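PDB 3NT8: ancylostoma secreted protein 1 from Necator americanus, which is probably associated with the transition of infective hookworm larvae to parasitism and is built from two CAP domains. Local coordinates for residues A[98-112]-A[168-182]. Sequence-based numbering, arbitrary orientation.
Sequences GVAQNTMSWSSSGGY and GTKLAVSCIYNGVGY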
loop_
_atom_site.group_PDB
_atom_site.type_symbol
_atom_site.label_atom_id
_atom_site.label_comp_id
_atom_site.label_asym_id
_atom_site.label_seq_id
_atom_site.Cartn_x
_atom_site.Cartn_y
_atom_site.Cartn_z
ATOM N N GLY A 98 -8.488 -10.233 2.558
ATOM C CA GLY A 98 -8.139 -8.943 3.142
ATOM C C GLY A 98 -6.866 -8.876 3.977
ATOM O O GLY A 98 -6.552 -7.822 4.548
ATOM N N VAL A 99 -6.112 -9.977 4.042
ATOM C CA VAL A 99 -5.016 -10.070 5.010
ATOM C C VAL A 99 -3.752 -10.743 4.469
ATOM O O VAL A 99 -3.816 -11.547 3.522
ATOM C CB VAL A 99 -5.466 -10.816 6.308
ATOM C CG1 VAL A 99 -6.520 -9.958 7.108
ATOM C CG2 VAL A 99 -5.991 -12.258 5.951
ATOM N N ALA A 100 -2.621 -10.398 5.096
ATOM C CA ALA A 100 -1.377 -11.120 4.883
ATOM C C ALA A 100 -1.224 -12.180 6.012
ATOM O O ALA A 100 -1.789 -12.049 7.072
ATOM C CB ALA A 100 -0.230 -10.139 4.878
ATOM N N GLN A 101 -0.465 -13.226 5.759
ATOM C CA GLN A 101 -0.351 -14.302 6.696
ATOM C C GLN A 101 1.090 -14.736 6.961
ATOM O O GLN A 101 1.878 -14.857 6.061
ATOM C CB GLN A 101 -1.169 -15.521 6.212
ATOM C CG GLN A 101 -1.092 -16.728 7.129
ATOM C CD GLN A 101 -2.001 -17.856 6.670
ATOM O OE1 GLN A 101 -2.502 -17.865 5.536
ATOM N NE2 GLN A 101 -2.177 -18.816 7.515
ATOM N N ASN A 102 1.370 -14.990 8.234
ATOM C CA ASN A 102 2.593 -15.561 8.714
ATOM C C ASN A 102 2.288 -16.939 9.307
ATOM O O ASN A 102 1.299 -17.103 10.024
ATOM C CB ASN A 102 3.166 -14.668 9.809
ATOM C CG ASN A 102 4.173 -13.651 9.295
ATOM O OD1 ASN A 102 4.537 -13.654 8.140
ATOM N ND2 ASN A 102 4.606 -12.753 10.177
ATOM N N THR A 103 3.146 -17.915 9.032
ATOM C CA THR A 103 2.871 -19.301 9.392
ATOM C C THR A 103 4.154 -20.079 9.778
ATOM O O THR A 103 5.288 -19.808 9.259
ATOM C CB THR A 103 2.081 -20.059 8.245
ATOM O OG1 THR A 103 1.667 -21.326 8.749
ATOM C CG2 THR A 103 2.965 -20.292 7.023
ATOM N N MET A 104 3.966 -21.010 10.717
ATOM C CA MET A 104 5.078 -21.794 11.256
ATOM C C MET A 104 4.551 -23.150 11.669
ATOM O O MET A 104 3.489 -23.260 12.280
ATOM C CB MET A 104 5.706 -21.124 12.474
ATOM C CG MET A 104 6.814 -21.850 13.073
ATOM S SD MET A 104 8.184 -21.814 11.970
ATOM C CE MET A 104 9.346 -22.619 13.098
ATOM N N SER A 105 5.335 -24.168 11.363
ATOM C CA SER A 105 4.955 -25.526 11.702
ATOM C C SER A 105 6.008 -26.174 12.604
ATOM O O SER A 105 7.208 -26.103 12.329
ATOM C CB SER A 105 4.701 -26.342 10.429
ATOM O OG SER A 105 4.333 -27.681 10.768
ATOM N N TRP A 106 5.558 -26.785 13.702
ATOM C CA TRP A 106 6.450 -27.556 14.571
ATOM C C TRP A 106 6.118 -29.040 14.586
ATOM O O TRP A 106 4.943 -29.435 14.499
ATOM C CB TRP A 106 6.380 -27.034 16.009
ATOM C CG TRP A 106 6.686 -25.605 16.138
ATOM C CD1 TRP A 106 5.798 -24.563 16.105
ATOM C CD2 TRP A 106 7.967 -25.035 16.346
ATOM N NE1 TRP A 106 6.464 -23.370 16.257
ATOM C CE2 TRP A 106 7.796 -23.631 16.416
ATOM C CE3 TRP A 106 9.253 -25.571 16.484
ATOM C CZ2 TRP A 106 8.857 -22.757 16.617
ATOM C CZ3 TRP A 106 10.316 -24.705 16.685
ATOM C CH2 TRP A 106 10.112 -23.305 16.746
ATOM N N SER A 107 7.149 -29.875 14.704
ATOM C CA SER A 107 6.920 -31.296 14.885
ATOM C C SER A 107 7.659 -31.799 16.089
ATOM O O SER A 107 8.792 -31.397 16.375
ATOM C CB SER A 107 7.283 -32.127 13.651
ATOM O OG SER A 107 6.441 -31.815 12.561
ATOM N N SER A 108 6.993 -32.672 16.826
ATOM C CA SER A 108 7.645 -33.342 17.942
ATOM C C SER A 108 6.897 -34.618 18.222
ATOM O O SER A 108 5.666 -34.617 18.208
ATOM C CB SER A 108 7.675 -32.447 19.172
ATOM O OG SER A 108 8.148 -33.152 20.314
ATOM N N SER A 109 7.652 -35.682 18.485
ATOM C CA SER A 109 7.140 -37.034 18.707
ATOM C C SER A 109 6.452 -37.155 20.045
ATOM O O SER A 109 5.685 -38.113 20.283
ATOM C CB SER A 109 8.273 -38.056 18.636
ATOM O OG SER A 109 9.279 -37.755 19.601
ATOM N N GLY A 110 6.730 -36.184 20.917
ATOM C CA GLY A 110 6.090 -36.104 22.233
ATOM C C GLY A 110 4.781 -35.334 22.305
ATOM O O GLY A 110 4.140 -35.272 23.362
ATOM N N GLY A 111 4.366 -34.762 21.182
ATOM C CA GLY A 111 3.152 -33.942 21.145
ATOM C C GLY A 111 3.321 -32.553 21.793
ATOM O O GLY A 111 4.423 -32.078 21.982
ATOM N N TYR A 112 2.203 -31.908 22.150
ATOM C CA TYR A 112 2.242 -30.513 22.607
ATOM C C TYR A 112 1.212 -30.310 23.725
ATOM O O TYR A 112 0.083 -29.817 23.481
ATOM C CB TYR A 112 2.028 -29.555 21.414
ATOM C CG TYR A 112 3.183 -29.575 20.403
ATOM C CD1 TYR A 112 4.400 -29.000 20.713
ATOM C CD2 TYR A 112 3.033 -30.158 19.139
ATOM C CE1 TYR A 112 5.440 -28.993 19.835
ATOM C CE2 TYR A 112 4.072 -30.132 18.223
ATOM C CZ TYR A 112 5.286 -29.565 18.597
ATOM O OH TYR A 112 6.361 -29.547 17.766
ATOM N N GLY A 168 -2.063 -33.738 16.921
ATOM C CA GLY A 168 -1.271 -34.867 17.405
ATOM C C GLY A 168 0.176 -34.551 17.707
ATOM O O GLY A 168 0.511 -34.230 18.836
ATOM N N THR A 169 1.046 -34.670 16.711
ATOM C CA THR A 169 2.513 -34.460 16.888
ATOM C C THR A 169 2.955 -33.228 16.122
ATOM O O THR A 169 4.157 -32.968 15.962
ATOM C CB THR A 169 3.381 -35.686 16.407
ATOM O OG1 THR A 169 2.908 -36.123 15.131
ATOM C CG2 THR A 169 3.322 -36.852 17.397
ATOM N N LYS A 170 1.972 -32.480 15.636
ATOM C CA LYS A 170 2.246 -31.338 14.824
ATOM C C LYS A 170 1.549 -30.100 15.410
ATOM O O LYS A 170 0.437 -30.171 15.883
ATOM C CB LYS A 170 1.788 -31.624 13.380
ATOM C CG LYS A 170 2.066 -30.525 12.348
ATOM C CD LYS A 170 1.948 -31.111 10.901
ATOM C CE LYS A 170 2.610 -30.269 9.762
ATOM N NZ LYS A 170 2.123 -28.826 9.763
ATOM N N LEU A 171 2.214 -28.950 15.343
ATOM C CA LEU A 171 1.652 -27.693 15.864
ATOM C C LEU A 171 1.790 -26.605 14.821
ATOM O O LEU A 171 2.851 -26.344 14.340
ATOM C CB LEU A 171 2.370 -27.253 17.151
ATOM C CG LEU A 171 1.956 -25.886 17.737
ATOM C CD1 LEU A 171 0.577 -25.896 18.372
ATOM C CD2 LEU A 171 2.923 -25.474 18.771
ATOM N N ALA A 172 0.694 -25.966 14.484
ATOM C CA ALA A 172 0.803 -24.855 13.566
ATOM C C ALA A 172 0.452 -23.591 14.357
ATOM O O ALA A 172 -0.514 -23.597 15.159
ATOM C CB ALA A 172 -0.131 -25.065 12.372
ATOM N N VAL A 173 1.300 -22.579 14.211
ATOM C CA VAL A 173 1.115 -21.265 14.811
ATOM C C VAL A 173 1.159 -20.216 13.701
ATOM O O VAL A 173 2.023 -20.279 12.855
ATOM C CB VAL A 173 2.218 -20.942 15.820
ATOM C CG1 VAL A 173 1.893 -19.592 16.491
ATOM C CG2 VAL A 173 2.385 -22.093 16.849
ATOM N N SER A 174 0.192 -19.311 13.682
ATOM C CA SER A 174 -0.063 -18.461 12.507
ATOM C C SER A 174 -0.670 -17.116 12.960
ATOM O O SER A 174 -1.308 -17.048 13.949
ATOM C CB SER A 174 -0.966 -19.142 11.443
ATOM O OG SER A 174 -1.053 -18.338 10.229
ATOM N N CYS A 175 -0.408 -16.056 12.211
ATOM C CA CYS A 175 -0.954 -14.717 12.488
ATOM C C CYS A 175 -1.274 -14.167 11.133
ATOM O O CYS A 175 -0.557 -14.439 10.172
ATOM C CB CYS A 175 0.071 -13.771 13.177
ATOM S SG CYS A 175 0.533 -14.115 14.866
ATOM N N ILE A 176 -2.379 -13.413 11.073
ATOM C CA ILE A 176 -2.792 -12.686 9.880
ATOM C C ILE A 176 -2.877 -11.205 10.202
ATOM O O ILE A 176 -3.064 -10.831 11.370
ATOM C CB ILE A 176 -4.184 -13.154 9.300
ATOM C CG1 ILE A 176 -5.210 -13.340 10.392
ATOM C CG2 ILE A 176 -4.079 -14.415 8.502
ATOM C CD1 ILE A 176 -6.567 -13.400 9.832
ATOM N N TYR A 177 -2.728 -10.369 9.178
ATOM C CA TYR A 177 -2.511 -8.917 9.371
ATOM C C TYR A 177 -3.282 -8.187 8.317
ATOM O O TYR A 177 -3.269 -8.610 7.181
ATOM C CB TYR A 177 -1.019 -8.559 9.189
ATOM C CG TYR A 177 -0.090 -9.344 10.053
ATOM C CD1 TYR A 177 0.466 -8.780 11.218
ATOM C CD2 TYR A 177 0.314 -10.604 9.687
ATOM C CE1 TYR A 177 1.357 -9.497 11.971
ATOM C CE2 TYR A 177 1.214 -11.308 10.452
ATOM C CZ TYR A 177 1.739 -10.747 11.585
ATOM O OH TYR A 177 2.578 -11.440 12.388
ATOM N N ASN A 178 -3.938 -7.088 8.669
ATOM C CA ASN A 178 -4.709 -6.335 7.718
ATOM C C ASN A 178 -3.859 -5.378 6.834
ATOM O O ASN A 178 -4.399 -4.407 6.268
ATOM C CB ASN A 178 -5.817 -5.534 8.418
ATOM C CG ASN A 178 -5.266 -4.362 9.278
ATOM O OD1 ASN A 178 -4.101 -4.373 9.693
ATOM N ND2 ASN A 178 -6.123 -3.364 9.561
ATOM N N GLY A 179 -2.554 -5.631 6.743
ATOM C CA GLY A 179 -1.708 -4.859 5.843
ATOM C C GLY A 179 -0.718 -5.814 5.204
ATOM O O GLY A 179 -0.354 -6.857 5.804
ATOM N N VAL A 180 -0.256 -5.428 4.018
ATOM C CA VAL A 180 0.691 -6.208 3.250
ATOM C C VAL A 180 2.116 -5.566 3.266
ATOM O O VAL A 180 2.317 -4.444 2.768
ATOM C CB VAL A 180 0.124 -6.403 1.797
ATOM C CG1 VAL A 180 1.084 -7.221 0.943
ATOM C CG2 VAL A 180 -1.274 -7.086 1.888
ATOM N N GLY A 181 3.108 -6.274 3.814
ATOM C CA GLY A 181 4.473 -5.724 3.913
ATOM C C GLY A 181 5.487 -6.319 2.952
ATOM O O GLY A 181 6.637 -5.854 2.877
ATOM N N TYR A 182 5.065 -7.338 2.206
ATOM C CA TYR A 182 5.918 -7.989 1.238
ATOM C C TYR A 182 5.807 -7.467 -0.235
ATOM O O TYR A 182 6.069 -8.212 -1.201
ATOM C CB TYR A 182 5.718 -9.491 1.335
ATOM C CG TYR A 182 4.268 -9.913 1.310
ATOM C CD1 TYR A 182 3.607 -10.027 0.089
ATOM C CD2 TYR A 182 3.560 -10.214 2.487
ATOM C CE1 TYR A 182 2.288 -10.401 0.027
ATOM C CE2 TYR A 182 2.211 -10.621 2.440
ATOM C CZ TYR A 182 1.592 -10.712 1.185
ATOM O OH TYR A 182 0.260 -11.068 1.013
HETATM O O HOH W 1 -0.316 -33.332 21.394
#
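With OG of S174 swung anti to the backbone N (chi1 -173°) and the Q101 chain fully extended, the serine hydroxyl meets two partners at once. It donates to N102 O at 2.7 Å, and it accepts from Q101 NE2 at 3.0 Å, the OG lying almost in the plane of the Q101 amide, whose OE1 is held by A94 N. N102 O also takes the backbone N-H of C175, which arrives from the opposite face of the carbonyl plane. These bonds sit on a long antiparallel ladder: 100-107, at the edge of the central sheet of the first CAP alpha-beta-alpha sandwich, pairs with 170-177, which takes strand 159-167 on its other side.

Farther along the face of Q101 and S174, K170 stays extended until a bend at its last torsion (chi4 -53°) turns NZ onto S105 OG at 2.7 Å. Helices 119-127 and 147-153 pack against the face of N102 and Y177. There N102 comes to the edge of the Y177 ring, CB in the ring plane, amide and ring planes 79° apart, and ND2 reaches Y177 OH in a weak bond at 3.3 Å. W106 and L171 run side by side.

S108 N extends the ladder to T169 O; then a type I turn, G111 N bonded to S108 O, brings Y112 back over L171, whose CB lies 3.8 Å from the ring centroid. C175 is tied to C162 by a disulfide. The chemistry implies an edge strand fixed by side-chain as well as backbone bonds, with N102 O doubly gripped, the N102 amide held by N151 and A148 O of helix 147-153, and the Y177 hydroxyl by H44 of helix 34-52.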